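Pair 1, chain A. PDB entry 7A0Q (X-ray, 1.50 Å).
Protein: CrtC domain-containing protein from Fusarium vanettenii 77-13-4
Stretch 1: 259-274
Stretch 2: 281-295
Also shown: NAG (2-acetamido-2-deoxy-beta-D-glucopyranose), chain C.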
# COMPACT_ATOMS: atom_id res chain seq x y z
N THR A 259 7.73 17.93 0.97
CA THR A 259 6.47 17.26 0.71
C THR A 259 5.62 18.13 -0.22
O THR A 259 5.39 19.30 0.08
CB THR A 259 5.72 16.97 2.02
OG1 THR A 259 6.57 16.22 2.91
CG2 THR A 259 4.46 16.15 1.77
N LEU A 260 5.18 17.55 -1.34
CA LEU A 260 4.33 18.24 -2.31
C LEU A 260 2.91 17.70 -2.21
O LEU A 260 2.70 16.49 -2.16
CB LEU A 260 4.86 18.04 -3.74
CG LEU A 260 6.39 18.05 -3.86
CD1 LEU A 260 6.82 17.77 -5.30
CD2 LEU A 260 6.95 19.37 -3.36
N VAL A 261 1.94 18.61 -2.17
CA VAL A 261 0.53 18.24 -2.15
C VAL A 261 -0.10 18.85 -3.40
O VAL A 261 -0.32 20.07 -3.48
CB VAL A 261 -0.16 18.72 -0.87
CG1 VAL A 261 -1.60 18.23 -0.82
CG2 VAL A 261 0.65 18.22 0.36
N LEU A 262 -0.35 18.01 -4.41
CA LEU A 262 -0.60 18.50 -5.77
C LEU A 262 -1.87 17.90 -6.35
O LEU A 262 -2.09 16.69 -6.22
CB LEU A 262 0.58 18.17 -6.70
CG LEU A 262 1.98 18.53 -6.18
CD1 LEU A 262 3.06 18.02 -7.13
CD2 LEU A 262 2.10 20.04 -5.99
N PRO A 263 -2.71 18.70 -6.98
CA PRO A 263 -3.84 18.14 -7.73
C PRO A 263 -3.36 17.29 -8.90
O PRO A 263 -2.26 17.50 -9.43
CB PRO A 263 -4.60 19.38 -8.23
CG PRO A 263 -4.09 20.53 -7.43
CD PRO A 263 -2.67 20.17 -7.06
N LEU A 264 -4.21 16.36 -9.33
CA LEU A 264 -3.89 15.55 -10.50
C LEU A 264 -5.15 15.31 -11.33
O LEU A 264 -6.27 15.44 -10.86
CB LEU A 264 -3.23 14.20 -10.12
CG LEU A 264 -4.04 13.19 -9.31
CD1 LEU A 264 -5.00 12.35 -10.17
CD2 LEU A 264 -3.10 12.27 -8.53
N GLU A 265 -4.92 14.95 -12.59
CA GLU A 265 -5.97 14.48 -13.49
C GLU A 265 -5.80 12.98 -13.68
O GLU A 265 -4.69 12.52 -13.95
CB GLU A 265 -5.92 15.21 -14.83
CG GLU A 265 -6.12 16.71 -14.72
CD GLU A 265 -5.99 17.42 -16.05
OE1 GLU A 265 -5.91 16.73 -17.09
OE2 GLU A 265 -5.96 18.67 -16.06
N PHE A 266 -6.91 12.24 -13.56
CA PHE A 266 -6.90 10.79 -13.53
C PHE A 266 -7.69 10.26 -14.72
O PHE A 266 -8.84 10.68 -14.93
CB PHE A 266 -7.52 10.30 -12.22
CG PHE A 266 -7.91 8.84 -12.19
CD1 PHE A 266 -6.97 7.86 -11.91
CD2 PHE A 266 -9.24 8.46 -12.37
CE1 PHE A 266 -7.34 6.52 -11.85
CE2 PHE A 266 -9.61 7.12 -12.32
CZ PHE A 266 -8.67 6.16 -12.05
N THR A 267 -7.09 9.36 -15.49
CA THR A 267 -7.77 8.75 -16.64
C THR A 267 -7.64 7.24 -16.56
O THR A 267 -6.53 6.71 -16.78
CB THR A 267 -7.21 9.26 -17.96
OG1 THR A 267 -7.37 10.68 -18.04
CG2 THR A 267 -7.96 8.61 -19.14
N PRO A 268 -8.70 6.52 -16.24
CA PRO A 268 -8.64 5.05 -16.32
C PRO A 268 -8.85 4.60 -17.76
O PRO A 268 -9.70 5.14 -18.48
CB PRO A 268 -9.79 4.61 -15.42
CG PRO A 268 -10.81 5.72 -15.58
CD PRO A 268 -10.03 7.00 -15.82
N ILE A 269 -8.06 3.62 -18.18
CA ILE A 269 -8.05 3.16 -19.56
C ILE A 269 -8.49 1.71 -19.60
O ILE A 269 -7.94 0.87 -18.88
CB ILE A 269 -6.66 3.34 -20.20
CG1 ILE A 269 -6.28 4.83 -20.20
CG2 ILE A 269 -6.64 2.81 -21.63
CD1 ILE A 269 -4.83 5.10 -20.47
N TYR A 270 -9.50 1.43 -20.43
CA TYR A 270 -10.14 0.12 -20.44
C TYR A 270 -9.85 -0.67 -21.72
O TYR A 270 -10.60 -1.60 -22.04
CB TYR A 270 -11.65 0.27 -20.24
CG TYR A 270 -12.08 0.72 -18.86
CD1 TYR A 270 -12.06 2.07 -18.51
CD2 TYR A 270 -12.52 -0.20 -17.91
CE1 TYR A 270 -12.48 2.49 -17.25
CE2 TYR A 270 -12.93 0.21 -16.65
CZ TYR A 270 -12.90 1.55 -16.33
OH TYR A 270 -13.31 1.95 -15.07
N LYS A 271 -8.79 -0.32 -22.45
CA LYS A 271 -8.35 -1.19 -23.54
C LYS A 271 -8.07 -2.59 -23.02
O LYS A 271 -8.41 -3.59 -23.68
CB LYS A 271 -7.11 -0.62 -24.22
CG LYS A 271 -7.34 0.68 -24.99
CD LYS A 271 -6.07 1.53 -25.02
CE LYS A 271 -5.46 1.58 -26.41
NZ LYS A 271 -4.23 2.42 -26.45
N ARG A 272 -7.46 -2.69 -21.84
CA ARG A 272 -7.26 -3.95 -21.14
C ARG A 272 -8.05 -3.91 -19.84
O ARG A 272 -8.07 -2.88 -19.15
CB ARG A 272 -5.78 -4.19 -20.82
CG ARG A 272 -4.84 -4.08 -22.01
CD ARG A 272 -3.44 -4.52 -21.63
NE ARG A 272 -2.95 -3.82 -20.44
CZ ARG A 272 -2.26 -4.39 -19.46
NH1 ARG A 272 -1.98 -5.69 -19.52
NH2 ARG A 272 -1.85 -3.68 -18.43
N THR A 273 -8.71 -5.01 -19.52
CA THR A 273 -9.55 -5.06 -18.33
C THR A 273 -9.36 -6.39 -17.63
O THR A 273 -8.84 -7.35 -18.19
CB THR A 273 -11.04 -4.87 -18.66
OG1 THR A 273 -11.47 -5.89 -19.57
CG2 THR A 273 -11.30 -3.49 -19.27
N TYR A 274 -9.78 -6.42 -16.37
CA TYR A 274 -9.92 -7.65 -15.60
C TYR A 274 -11.28 -7.66 -14.94
O TYR A 274 -11.59 -6.78 -14.13
CB TYR A 274 -8.82 -7.80 -14.54
CG TYR A 274 -8.97 -9.10 -13.78
CD1 TYR A 274 -8.75 -10.32 -14.41
CD2 TYR A 274 -9.36 -9.12 -12.44
CE1 TYR A 274 -8.90 -11.51 -13.74
CE2 TYR A 274 -9.51 -10.31 -11.76
CZ TYR A 274 -9.28 -11.51 -12.42
OH TYR A 274 -9.43 -12.72 -11.77
N VAL A 281 -17.74 -5.99 -10.92
CA VAL A 281 -17.04 -4.82 -11.42
C VAL A 281 -15.98 -5.26 -12.42
O VAL A 281 -15.44 -6.37 -12.32
CB VAL A 281 -16.44 -4.00 -10.25
CG1 VAL A 281 -15.33 -4.78 -9.56
CG2 VAL A 281 -15.94 -2.65 -10.73
N THR A 282 -15.68 -4.39 -13.38
CA THR A 282 -14.62 -4.55 -14.36
C THR A 282 -13.51 -3.57 -14.04
O THR A 282 -13.72 -2.35 -14.07
CB THR A 282 -15.14 -4.30 -15.77
OG1 THR A 282 -16.32 -5.07 -15.99
CG2 THR A 282 -14.08 -4.67 -16.80
N TYR A 283 -12.31 -4.09 -13.75
CA TYR A 283 -11.21 -3.19 -13.44
C TYR A 283 -10.49 -2.75 -14.71
O TYR A 283 -10.21 -3.58 -15.58
CB TYR A 283 -10.19 -3.87 -12.52
CG TYR A 283 -10.76 -4.39 -11.22
CD1 TYR A 283 -11.20 -3.53 -10.22
CD2 TYR A 283 -10.84 -5.76 -10.98
CE1 TYR A 283 -11.71 -4.01 -9.03
CE2 TYR A 283 -11.35 -6.25 -9.80
CZ TYR A 283 -11.77 -5.38 -8.82
OH TYR A 283 -12.28 -5.88 -7.65
N PRO A 284 -10.15 -1.47 -14.84
CA PRO A 284 -9.20 -1.06 -15.87
C PRO A 284 -7.80 -1.52 -15.50
O PRO A 284 -7.48 -1.75 -14.33
CB PRO A 284 -9.30 0.47 -15.86
CG PRO A 284 -9.63 0.78 -14.42
CD PRO A 284 -10.49 -0.36 -13.93
N LEU A 285 -6.94 -1.66 -16.52
CA LEU A 285 -5.59 -2.17 -16.32
C LEU A 285 -4.50 -1.22 -16.81
O LEU A 285 -3.33 -1.58 -16.78
CB LEU A 285 -5.42 -3.54 -17.00
CG LEU A 285 -6.18 -4.70 -16.36
CD1 LEU A 285 -5.78 -6.00 -17.04
CD2 LEU A 285 -5.89 -4.79 -14.85
N ASP A 286 -4.86 -0.02 -17.25
CA ASP A 286 -3.89 1.01 -17.59
C ASP A 286 -4.47 2.35 -17.17
O ASP A 286 -5.68 2.50 -17.03
CB ASP A 286 -3.56 1.03 -19.10
CG ASP A 286 -2.98 -0.29 -19.57
OD1 ASP A 286 -1.74 -0.45 -19.52
OD2 ASP A 286 -3.76 -1.18 -19.97
N TRP A 287 -3.58 3.33 -16.94
CA TRP A 287 -3.99 4.63 -16.44
C TRP A 287 -3.07 5.71 -16.98
O TRP A 287 -1.92 5.45 -17.35
CB TRP A 287 -3.98 4.69 -14.89
CG TRP A 287 -4.83 3.67 -14.22
CD1 TRP A 287 -6.10 3.83 -13.76
CD2 TRP A 287 -4.47 2.31 -13.95
NE1 TRP A 287 -6.56 2.65 -13.22
CE2 TRP A 287 -5.58 1.70 -13.33
CE3 TRP A 287 -3.32 1.55 -14.17
CZ2 TRP A 287 -5.58 0.37 -12.93
CZ3 TRP A 287 -3.32 0.22 -13.77
CH2 TRP A 287 -4.44 -0.35 -13.16
N LYS A 288 -3.58 6.94 -16.99
CA LYS A 288 -2.76 8.13 -17.11
C LYS A 288 -2.98 9.01 -15.89
O LYS A 288 -4.11 9.16 -15.42
CB LYS A 288 -3.09 8.91 -18.39
CG LYS A 288 -2.49 8.29 -19.65
CD LYS A 288 -2.77 9.13 -20.89
CE LYS A 288 -3.11 8.26 -22.09
NZ LYS A 288 -2.83 8.94 -23.40
N LEU A 289 -1.89 9.59 -15.38
CA LEU A 289 -1.94 10.60 -14.34
C LEU A 289 -1.18 11.83 -14.81
O LEU A 289 -0.06 11.71 -15.31
CB LEU A 289 -1.32 10.11 -13.03
CG LEU A 289 -1.96 8.90 -12.35
CD1 LEU A 289 -1.03 8.37 -11.25
CD2 LEU A 289 -3.32 9.24 -11.77
N LYS A 290 -1.79 12.99 -14.65
CA LYS A 290 -1.13 14.27 -14.89
C LYS A 290 -1.09 14.97 -13.54
O LYS A 290 -2.13 15.42 -13.06
CB LYS A 290 -1.92 15.08 -15.92
CG LYS A 290 -1.44 16.48 -16.17
CD LYS A 290 -1.89 16.96 -17.54
CE LYS A 290 -1.07 18.15 -18.00
NZ LYS A 290 0.37 17.95 -17.68
N ILE A 291 0.08 15.03 -12.90
CA ILE A 291 0.21 15.64 -11.58
C ILE A 291 0.65 17.09 -11.76
O ILE A 291 1.73 17.36 -12.29
CB ILE A 291 1.19 14.86 -10.69
CG1 ILE A 291 0.73 13.40 -10.59
CG2 ILE A 291 1.24 15.50 -9.29
CD1 ILE A 291 1.68 12.48 -9.78
N SER A 292 -0.20 18.02 -11.30
CA SER A 292 -0.06 19.44 -11.63
C SER A 292 1.29 19.98 -11.21
O SER A 292 1.66 19.91 -10.03
CB SER A 292 -1.18 20.25 -10.97
OG SER A 292 -1.17 21.61 -11.40
N GLY A 293 2.02 20.53 -12.17
CA GLY A 293 3.30 21.14 -11.91
C GLY A 293 4.45 20.17 -11.72
O GLY A 293 5.58 20.61 -11.47
N PHE A 294 4.20 18.87 -11.84
CA PHE A 294 5.19 17.86 -11.49
C PHE A 294 5.53 16.94 -12.66
O PHE A 294 6.70 16.84 -13.03
CB PHE A 294 4.69 17.04 -10.29
CG PHE A 294 5.70 16.05 -9.76
CD1 PHE A 294 6.74 16.48 -8.95
CD2 PHE A 294 5.62 14.71 -10.08
CE1 PHE A 294 7.68 15.59 -8.47
CE2 PHE A 294 6.55 13.81 -9.60
CZ PHE A 294 7.59 14.25 -8.79
N GLY A 295 4.55 16.27 -13.25
CA GLY A 295 4.84 15.42 -14.39
C GLY A 295 3.60 14.67 -14.84
O GLY A 295 2.51 14.82 -14.29
C1 NAG C . -17.00 5.02 -13.97
C2 NAG C . -18.22 5.73 -14.52
C3 NAG C . -18.50 5.26 -15.94
C4 NAG C . -17.25 5.42 -16.80
C5 NAG C . -16.04 4.78 -16.12
C6 NAG C . -14.74 5.09 -16.83
C7 NAG C . -19.71 6.32 -12.66
C8 NAG C . -20.93 5.94 -11.88
N2 NAG C . -19.38 5.51 -13.67
O3 NAG C . -19.56 6.05 -16.48
O4 NAG C . -17.45 4.81 -18.07
O5 NAG C . -15.90 5.28 -14.78
O6 NAG C . -14.44 6.48 -16.75
O7 NAG C . -19.05 7.33 -12.38
O HOH W 1 -14.38 0.11 -13.77
O HOH W 2 -6.37 -0.47 -20.57

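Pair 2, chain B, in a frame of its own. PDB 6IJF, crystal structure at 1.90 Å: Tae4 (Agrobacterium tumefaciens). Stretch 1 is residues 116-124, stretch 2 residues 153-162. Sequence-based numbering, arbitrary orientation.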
# COMPACT_ATOMS: atom_id res chain seq x y z
N ASN B 116 6.34 15.65 -19.11
CA ASN B 116 4.91 15.66 -18.76
C ASN B 116 4.16 15.38 -20.07
O ASN B 116 4.67 15.75 -21.16
CB ASN B 116 4.46 16.99 -18.15
CG ASN B 116 5.33 17.47 -17.01
OD1 ASN B 116 5.71 18.64 -16.98
ND2 ASN B 116 5.61 16.62 -16.06
N GLY B 117 3.02 14.72 -19.98
CA GLY B 117 2.20 14.49 -21.17
C GLY B 117 1.03 13.57 -20.93
O GLY B 117 0.52 13.53 -19.79
N VAL B 118 0.55 12.96 -22.00
CA VAL B 118 -0.60 12.03 -21.97
C VAL B 118 -0.02 10.63 -21.98
O VAL B 118 1.01 10.44 -22.63
CB VAL B 118 -1.54 12.25 -23.17
CG1 VAL B 118 -2.69 11.27 -23.15
CG2 VAL B 118 -2.03 13.69 -23.24
N VAL B 119 -0.63 9.71 -21.25
CA VAL B 119 -0.13 8.32 -21.15
C VAL B 119 -1.30 7.37 -21.35
O VAL B 119 -2.37 7.63 -20.79
CB VAL B 119 0.61 8.06 -19.82
CG1 VAL B 119 -0.28 8.27 -18.61
CG2 VAL B 119 1.26 6.69 -19.82
N ALA B 120 -1.06 6.28 -22.07
CA ALA B 120 -2.02 5.18 -22.27
C ALA B 120 -1.36 3.88 -21.82
O ALA B 120 -0.28 3.55 -22.33
CB ALA B 120 -2.43 5.13 -23.71
N PHE B 121 -1.99 3.23 -20.86
CA PHE B 121 -1.63 1.90 -20.32
C PHE B 121 -2.53 0.90 -21.04
O PHE B 121 -3.74 0.89 -20.75
CB PHE B 121 -1.79 1.86 -18.80
CG PHE B 121 -1.00 2.91 -18.06
CD1 PHE B 121 0.34 2.71 -17.73
CD2 PHE B 121 -1.60 4.09 -17.66
CE1 PHE B 121 1.05 3.68 -17.04
CE2 PHE B 121 -0.90 5.05 -16.94
CZ PHE B 121 0.43 4.85 -16.65
N ASN B 122 -1.97 0.13 -21.97
CA ASN B 122 -2.76 -0.77 -22.86
C ASN B 122 -2.77 -2.19 -22.31
O ASN B 122 -1.68 -2.70 -22.00
CB ASN B 122 -2.21 -0.77 -24.28
CG ASN B 122 -2.00 0.63 -24.81
OD1 ASN B 122 -0.86 1.03 -25.08
ND2 ASN B 122 -3.07 1.40 -24.88
N ASN B 123 -3.95 -2.80 -22.19
CA ASN B 123 -4.16 -4.22 -21.81
C ASN B 123 -3.66 -4.46 -20.39
O ASN B 123 -2.53 -4.98 -20.18
CB ASN B 123 -3.53 -5.13 -22.88
CG ASN B 123 -4.00 -4.74 -24.26
OD1 ASN B 123 -5.20 -4.65 -24.51
ND2 ASN B 123 -3.06 -4.41 -25.13
N ILE B 124 -4.47 -4.10 -19.42
CA ILE B 124 -4.17 -4.26 -17.97
C ILE B 124 -4.61 -5.64 -17.48
O ILE B 124 -5.77 -6.00 -17.62
CB ILE B 124 -4.83 -3.12 -17.17
CG1 ILE B 124 -4.26 -1.77 -17.65
CG2 ILE B 124 -4.70 -3.35 -15.67
CD1 ILE B 124 -5.17 -0.57 -17.43
N SER B 153 0.56 -3.05 -17.11
CA SER B 153 0.00 -3.14 -18.48
C SER B 153 1.04 -3.75 -19.43
O SER B 153 2.24 -3.75 -19.10
CB SER B 153 -0.53 -1.78 -18.94
OG SER B 153 0.53 -0.92 -19.31
N GLU B 154 0.58 -4.23 -20.58
CA GLU B 154 1.42 -4.87 -21.64
C GLU B 154 2.32 -3.83 -22.32
O GLU B 154 3.55 -4.07 -22.45
CB GLU B 154 0.50 -5.55 -22.66
CG GLU B 154 1.24 -6.21 -23.81
CD GLU B 154 0.32 -6.99 -24.75
OE1 GLU B 154 -0.70 -6.42 -25.19
OE2 GLU B 154 0.63 -8.17 -25.06
N THR B 155 1.74 -2.73 -22.79
CA THR B 155 2.50 -1.61 -23.40
C THR B 155 2.00 -0.31 -22.79
O THR B 155 0.86 -0.25 -22.28
CB THR B 155 2.42 -1.56 -24.93
OG1 THR B 155 1.09 -1.21 -25.31
CG2 THR B 155 2.78 -2.87 -25.61
N ILE B 156 2.88 0.67 -22.79
CA ILE B 156 2.60 2.03 -22.28
C ILE B 156 2.95 3.00 -23.40
O ILE B 156 4.10 2.95 -23.88
CB ILE B 156 3.40 2.26 -21.00
CG1 ILE B 156 3.00 1.21 -19.95
CG2 ILE B 156 3.23 3.69 -20.52
CD1 ILE B 156 3.89 1.14 -18.76
N TRP B 157 2.00 3.83 -23.80
CA TRP B 157 2.26 4.89 -24.80
C TRP B 157 2.38 6.22 -24.06
O TRP B 157 1.49 6.56 -23.25
CB TRP B 157 1.16 4.96 -25.85
CG TRP B 157 1.04 3.75 -26.71
CD1 TRP B 157 1.96 2.76 -26.89
CD2 TRP B 157 -0.06 3.45 -27.59
NE1 TRP B 157 1.50 1.85 -27.80
CE2 TRP B 157 0.26 2.25 -28.25
CE3 TRP B 157 -1.27 4.08 -27.89
CZ2 TRP B 157 -0.59 1.66 -29.19
CZ3 TRP B 157 -2.12 3.50 -28.80
CH2 TRP B 157 -1.78 2.30 -29.44
N PHE B 158 3.43 6.96 -24.37
CA PHE B 158 3.65 8.32 -23.82
C PHE B 158 3.71 9.34 -24.96
O PHE B 158 4.54 9.20 -25.87
CB PHE B 158 4.94 8.33 -23.01
CG PHE B 158 5.23 9.66 -22.39
CD1 PHE B 158 4.27 10.30 -21.64
CD2 PHE B 158 6.45 10.29 -22.60
CE1 PHE B 158 4.51 11.56 -21.10
CE2 PHE B 158 6.70 11.54 -22.06
CZ PHE B 158 5.73 12.17 -21.30
N TRP B 159 2.88 10.37 -24.86
CA TRP B 159 2.94 11.60 -25.72
C TRP B 159 3.48 12.76 -24.90
O TRP B 159 2.75 13.34 -24.09
CB TRP B 159 1.55 11.94 -26.23
CG TRP B 159 0.88 10.95 -27.12
CD1 TRP B 159 0.94 10.93 -28.48
CD2 TRP B 159 -0.08 9.93 -26.76
NE1 TRP B 159 0.12 9.96 -28.99
CE2 TRP B 159 -0.56 9.36 -27.96
CE3 TRP B 159 -0.61 9.46 -25.56
CZ2 TRP B 159 -1.46 8.31 -27.98
CZ3 TRP B 159 -1.53 8.44 -25.59
CH2 TRP B 159 -1.95 7.88 -26.78
N PRO B 160 4.76 13.15 -25.05
CA PRO B 160 5.30 14.29 -24.30
C PRO B 160 4.70 15.63 -24.78
O PRO B 160 4.47 15.74 -25.95
CB PRO B 160 6.81 14.23 -24.58
CG PRO B 160 6.91 13.50 -25.89
CD PRO B 160 5.75 12.52 -25.93
N LEU B 161 4.42 16.56 -23.87
CA LEU B 161 3.88 17.92 -24.15
C LEU B 161 4.72 18.99 -23.45
O LEU B 161 4.73 20.16 -23.90
CB LEU B 161 2.43 17.97 -23.65
CG LEU B 161 1.45 17.11 -24.41
CD1 LEU B 161 0.08 17.29 -23.80
CD2 LEU B 161 1.43 17.42 -25.91
N GLN B 162 5.33 18.64 -22.33
CA GLN B 162 6.25 19.50 -21.52
C GLN B 162 7.47 18.65 -21.12
O GLN B 162 7.35 17.39 -21.09
CB GLN B 162 5.51 20.02 -20.27
CG GLN B 162 6.06 21.34 -19.73
CD GLN B 162 4.99 22.07 -18.95
OE1 GLN B 162 4.62 21.64 -17.86
NE2 GLN B 162 4.48 23.15 -19.51

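Both pairs are two-stranded antiparallel ladders whose central 14 residues superpose to 0.6 Å over N, CA and C. Glu A265 falls on Val B118, Thr A267 on Ala B120 and Ile A269 on Asn B122; across the ladder, Lys A290 falls on Trp B159, Lys A288 on Trp B157 and Asp A286 on Thr B155. These are the hydrogen-bonded positions, and the backbone pays for them almost identically: Glu A265 N to Lys A290 O is 2.9 Å in pair 1, and Val B118 N to Trp B159 O is 3.1 Å in pair 2. At most matched positions the frame sets which face the CB leaves by, but not what fills the space beyond; Gly B117 and Pro B160 are the exception.

The face carrying Glu A265, Thr A267, Lys A288 and Lys A290 is exposed in pair 1. There the long lysines lie beside short or polar neighbours, with Lys A290 CD 4.1 Å from Glu A265 OE1, and their ends lead away. The same positions in pair 2 form an apolar layer. Ala B120 packs against the indole of Trp B159, CB to CZ3 3.9 Å, while Val B118 CG1 meets Trp B159 CE3 at 3.7 Å. At the next level, Ile A269 CD1 reaches Lys A288 CE at 3.9 Å; its counterpart Asn B122 instead lays OD1 over a face of the Trp B157 ring and accepts a hydrogen bond from Thr B155 OG1, OD1 to OG1 3.0 Å.

On the opposite face, pair 1 sets Phe A266 against Trp A287, rim to rim, with CE1 and CD1 3.5 Å apart. Pair 2 meets the same positions with branched aliphatics, Val B119 CG2 and Ile B156 CG2 at 3.7 Å. Leu A264 matches Gly B117, where an ideal CB would stand 1.9 Å from Trp B159 O: this backbone has no room for a side chain there, whereas Leu A264 uses its own to reach Leu A289, CD1 to CD2 3.9 Å.

The pairs part most at the end holding Tyr A270 and Asn B123, which coincide at CA while their side-chain centres lie 6.4 Å apart. The tyrosine receives Pro A284 over its ring face, CB 3.7 Å from the ring centroid; Asn B123 ND2 makes a weak hydrogen bond to Glu B154 OE1 at 3.1 Å. Pair 1 then shifts register by two through a bulge, and Arg A272 NE closes a salt bridge to Asp A286 OD2 at 2.8 Å. The rule is economical: keep the ladder, and choose each face's chemistry separately.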